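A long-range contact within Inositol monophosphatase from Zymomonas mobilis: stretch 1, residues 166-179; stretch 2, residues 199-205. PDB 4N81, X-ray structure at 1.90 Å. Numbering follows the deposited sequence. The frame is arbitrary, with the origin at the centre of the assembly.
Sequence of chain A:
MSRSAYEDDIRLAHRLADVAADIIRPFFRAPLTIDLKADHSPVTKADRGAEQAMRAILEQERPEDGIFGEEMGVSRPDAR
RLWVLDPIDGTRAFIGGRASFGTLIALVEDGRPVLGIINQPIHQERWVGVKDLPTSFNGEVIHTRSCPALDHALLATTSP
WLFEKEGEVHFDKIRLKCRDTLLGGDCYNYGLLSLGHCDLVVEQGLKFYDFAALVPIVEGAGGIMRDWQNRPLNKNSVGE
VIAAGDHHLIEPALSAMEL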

# COMPACT_ATOMS: atom_id res chain seq x y z
N GLU A 166 -17.79 17.99 -3.12
CA GLU A 166 -17.62 18.71 -1.85
C GLU A 166 -16.79 17.95 -0.81
O GLU A 166 -16.01 18.56 -0.02
CB GLU A 166 -18.97 19.05 -1.24
CG GLU A 166 -19.79 20.01 -2.09
CD GLU A 166 -21.25 20.05 -1.66
OE1 GLU A 166 -21.54 19.72 -0.48
OE2 GLU A 166 -22.10 20.39 -2.51
N GLY A 167 -16.91 16.61 -0.84
CA GLY A 167 -16.16 15.77 0.11
C GLY A 167 -14.66 15.90 -0.15
O GLY A 167 -13.87 15.83 0.80
N GLU A 168 -14.25 16.11 -1.41
CA GLU A 168 -12.83 16.31 -1.71
C GLU A 168 -12.34 17.59 -1.00
O GLU A 168 -11.22 17.65 -0.50
CB GLU A 168 -12.58 16.51 -3.22
CG GLU A 168 -12.33 15.27 -4.07
CD GLU A 168 -11.97 15.61 -5.54
OE1 GLU A 168 -10.80 15.95 -5.83
OE2 GLU A 168 -12.87 15.59 -6.38
N VAL A 169 -13.21 18.60 -0.93
CA VAL A 169 -12.81 19.84 -0.30
C VAL A 169 -12.68 19.62 1.23
O VAL A 169 -11.67 20.05 1.84
CB VAL A 169 -13.80 20.95 -0.62
CG1 VAL A 169 -13.53 22.25 0.24
CG2 VAL A 169 -13.76 21.25 -2.15
N HIS A 170 -13.64 18.92 1.85
CA HIS A 170 -13.50 18.64 3.29
C HIS A 170 -12.23 17.81 3.60
O HIS A 170 -11.49 18.07 4.61
CB HIS A 170 -14.72 17.83 3.78
CG HIS A 170 -16.03 18.53 3.56
ND1 HIS A 170 -16.30 19.77 4.09
CD2 HIS A 170 -17.14 18.14 2.89
CE1 HIS A 170 -17.53 20.13 3.74
NE2 HIS A 170 -18.06 19.16 3.02
N PHE A 171 -11.95 16.84 2.72
CA PHE A 171 -10.77 16.02 2.95
C PHE A 171 -9.51 16.86 2.82
O PHE A 171 -8.56 16.74 3.61
CB PHE A 171 -10.68 14.82 2.00
CG PHE A 171 -9.47 13.96 2.31
CD1 PHE A 171 -9.48 13.15 3.43
CD2 PHE A 171 -8.29 14.07 1.55
CE1 PHE A 171 -8.36 12.40 3.78
CE2 PHE A 171 -7.15 13.32 1.89
CZ PHE A 171 -7.19 12.51 3.02
N ASP A 172 -9.47 17.72 1.80
CA ASP A 172 -8.27 18.50 1.62
C ASP A 172 -8.01 19.43 2.81
O ASP A 172 -6.83 19.66 3.24
CB ASP A 172 -8.42 19.35 0.36
CG ASP A 172 -7.09 19.85 -0.11
OD1 ASP A 172 -6.26 18.98 -0.43
OD2 ASP A 172 -6.84 21.09 -0.07
N LYS A 173 -9.11 19.93 3.38
CA LYS A 173 -8.94 20.83 4.49
C LYS A 173 -8.36 20.11 5.70
O LYS A 173 -7.47 20.67 6.41
CB LYS A 173 -10.27 21.50 4.86
CG LYS A 173 -10.70 22.58 3.81
CD LYS A 173 -12.01 23.25 4.15
CE LYS A 173 -12.30 24.42 3.13
NZ LYS A 173 -13.65 25.00 3.48
N ILE A 174 -8.86 18.91 5.99
CA ILE A 174 -8.17 18.20 7.11
C ILE A 174 -6.75 17.70 6.79
O ILE A 174 -5.84 17.79 7.65
CB ILE A 174 -9.03 17.09 7.75
CG1 ILE A 174 -8.25 16.44 8.94
CG2 ILE A 174 -9.47 16.03 6.72
CD1 ILE A 174 -9.16 15.50 9.75
N ARG A 175 -6.51 17.31 5.53
CA ARG A 175 -5.17 16.86 5.15
C ARG A 175 -4.15 17.97 5.42
O ARG A 175 -3.05 17.70 5.93
CB ARG A 175 -5.15 16.60 3.65
CG ARG A 175 -3.77 16.40 3.07
CD ARG A 175 -3.89 16.20 1.56
NE ARG A 175 -4.16 17.44 0.82
CZ ARG A 175 -3.21 18.32 0.50
NH1 ARG A 175 -1.96 18.14 0.89
NH2 ARG A 175 -3.50 19.42 -0.19
N LEU A 176 -4.53 19.21 5.12
CA LEU A 176 -3.61 20.35 5.26
C LEU A 176 -3.22 20.63 6.71
O LEU A 176 -2.22 21.30 6.98
CB LEU A 176 -4.22 21.61 4.65
CG LEU A 176 -4.21 21.60 3.12
CD1 LEU A 176 -5.00 22.78 2.57
CD2 LEU A 176 -2.76 21.61 2.59
N LYS A 177 -4.01 20.13 7.65
CA LYS A 177 -3.77 20.34 9.08
C LYS A 177 -3.05 19.18 9.76
O LYS A 177 -2.61 19.32 10.94
CB LYS A 177 -5.11 20.59 9.80
CG LYS A 177 -5.78 21.88 9.43
CD LYS A 177 -4.94 23.06 9.84
CE LYS A 177 -5.69 24.40 9.61
NZ LYS A 177 -7.16 24.29 9.85
N CYS A 178 -2.91 18.05 9.05
CA CYS A 178 -2.22 16.86 9.60
C CYS A 178 -0.73 16.83 9.30
O CYS A 178 -0.27 17.56 8.41
CB CYS A 178 -2.86 15.55 9.14
SG CYS A 178 -4.60 15.43 9.83
N ARG A 179 0.02 16.04 10.06
CA ARG A 179 1.47 15.96 9.88
C ARG A 179 1.81 15.23 8.56
O ARG A 179 2.76 15.58 7.87
CB ARG A 179 2.06 15.10 11.01
CG ARG A 179 3.63 15.02 10.97
CD ARG A 179 4.15 13.55 10.82
NE ARG A 179 4.73 13.02 12.06
CZ ARG A 179 5.72 12.12 12.16
NH1 ARG A 179 6.29 11.59 11.09
NH2 ARG A 179 6.15 11.75 13.36
N ASP A 199 -3.27 7.63 12.81
CA ASP A 199 -4.12 8.30 13.83
C ASP A 199 -5.52 8.60 13.38
O ASP A 199 -6.43 8.67 14.22
CB ASP A 199 -3.47 9.63 14.27
CG ASP A 199 -2.05 9.40 14.83
OD1 ASP A 199 -1.06 9.76 14.17
OD2 ASP A 199 -1.96 8.72 15.88
N LEU A 200 -5.70 8.85 12.08
CA LEU A 200 -7.03 9.18 11.55
C LEU A 200 -7.21 8.49 10.21
O LEU A 200 -6.27 8.39 9.43
CB LEU A 200 -7.11 10.72 11.29
CG LEU A 200 -7.15 11.56 12.58
CD1 LEU A 200 -6.89 13.08 12.27
CD2 LEU A 200 -8.49 11.44 13.30
N VAL A 201 -8.43 8.01 9.94
CA VAL A 201 -8.78 7.64 8.59
C VAL A 201 -10.11 8.36 8.31
O VAL A 201 -11.01 8.32 9.13
CB VAL A 201 -9.04 6.12 8.51
CG1 VAL A 201 -9.39 5.74 7.03
CG2 VAL A 201 -7.82 5.32 8.97
N VAL A 202 -10.22 8.98 7.14
CA VAL A 202 -11.46 9.68 6.77
C VAL A 202 -11.80 9.23 5.36
O VAL A 202 -10.97 9.39 4.45
CB VAL A 202 -11.26 11.23 6.79
CG1 VAL A 202 -12.52 11.95 6.20
CG2 VAL A 202 -10.99 11.68 8.23
N GLU A 203 -13.01 8.69 5.17
CA GLU A 203 -13.44 8.24 3.87
C GLU A 203 -14.89 8.58 3.63
O GLU A 203 -15.67 8.82 4.58
CB GLU A 203 -13.24 6.72 3.71
CG GLU A 203 -11.69 6.39 3.70
CD GLU A 203 -11.36 4.93 3.38
OE1 GLU A 203 -12.08 4.03 3.84
OE2 GLU A 203 -10.35 4.71 2.68
N GLN A 204 -15.26 8.50 2.36
CA GLN A 204 -16.65 8.78 1.96
C GLN A 204 -17.04 7.81 0.86
O GLN A 204 -16.17 7.40 0.06
CB GLN A 204 -16.74 10.23 1.44
CG GLN A 204 -18.16 10.66 0.97
CD GLN A 204 -18.19 12.12 0.54
OE1 GLN A 204 -17.38 12.53 -0.25
NE2 GLN A 204 -19.11 12.91 1.11
N GLY A 205 -18.33 7.47 0.78
CA GLY A 205 -18.80 6.61 -0.30
C GLY A 205 -18.71 5.13 -0.01
O GLY A 205 -18.98 4.32 -0.89

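When a helix packs against a strand without sharing backbone hydrogen bonds, the contact depends on periodicity: a strand presents every second side chain to one side, a helix roughly every third or fourth, and the two repeats must be brought into step. This pair of stretches from the inositol monophosphatase of Zymomonas mobilis is a compact example. The helix and strand run nearly antiparallel, at 165°, with their axes 9.8 Å apart at closest approach. No hydrogen bond crosses between the stretches, and the 261 Å² they bury, both sides summed, is mostly a matter of fit.

On the strand side, Leu 200, Val 202 and Gln 204 point their CA-to-CB bonds toward the helix, while Val 201 and Glu 203 point away. On the other side, Gly 167, Phe 171, Ile 174 and Cys 178 form a stripe with spacings of four, three and four. Because the chains run in opposite directions, the start of the helical stretch meets the end of the strand stretch: Gly 167 lies by Gln 204, Phe 171 by Val 202, and Cys 178 by Leu 200.

The clearest hollow is at Gly 167. Gln 204 extends with chi1 and chi2 both t, and its OE1 comes to 3.5 Å from Gly 167 CA. A CB built on this glycine would point toward the strand and lie 2.0 Å from Gln 204 OE1, a clash, so the bare backbone makes room for the amide. The long side chain thus fills the space that the glycine leaves empty, and its polar atoms are not stranded by burial: OE1 bonds to a residue bordering one of the stretches, and NE2 is satisfied elsewhere in the structure.

One turn on, bulk replaces absence. Phe 171, chi1 t, brings its ring against Val 202, with Phe 171 CD1 4.3 Å from Val 202 CB and Phe 171 CE1 4.0 Å from Val 202 O. The oxygen approaches the ring obliquely. The ring supplies the bulk on the helix side, while the short, beta-branched valine gives a compact bump that suits an extended backbone. Val 202 has the most area covered of any residue in the contact.

Ile 174 reaches between two neighbours on the strand. With both chi angles t, it is extended, and its CD1 lies 4.2 Å from Leu 200 CD1 and 4.5 Å from Val 202 CG2. The same leucine methyl serves a second partner, since Leu 200 CD1 is 4.1 Å from Cys 178 SG. The backbone is farther away at this end, with 9.3 Å between Cys 178 CA and Leu 200 CA against 7.2 Å between Gly 167 CA and Gln 204 CA. Here the leucine's length and the cysteine's sulfur fill the wider gap, whereas the shortest CA-to-CA distance of the register falls at the glycine. The type I turn from Arg 175 to Cys 178 carries the chain onward, with the cysteine's CB still directed toward the strand.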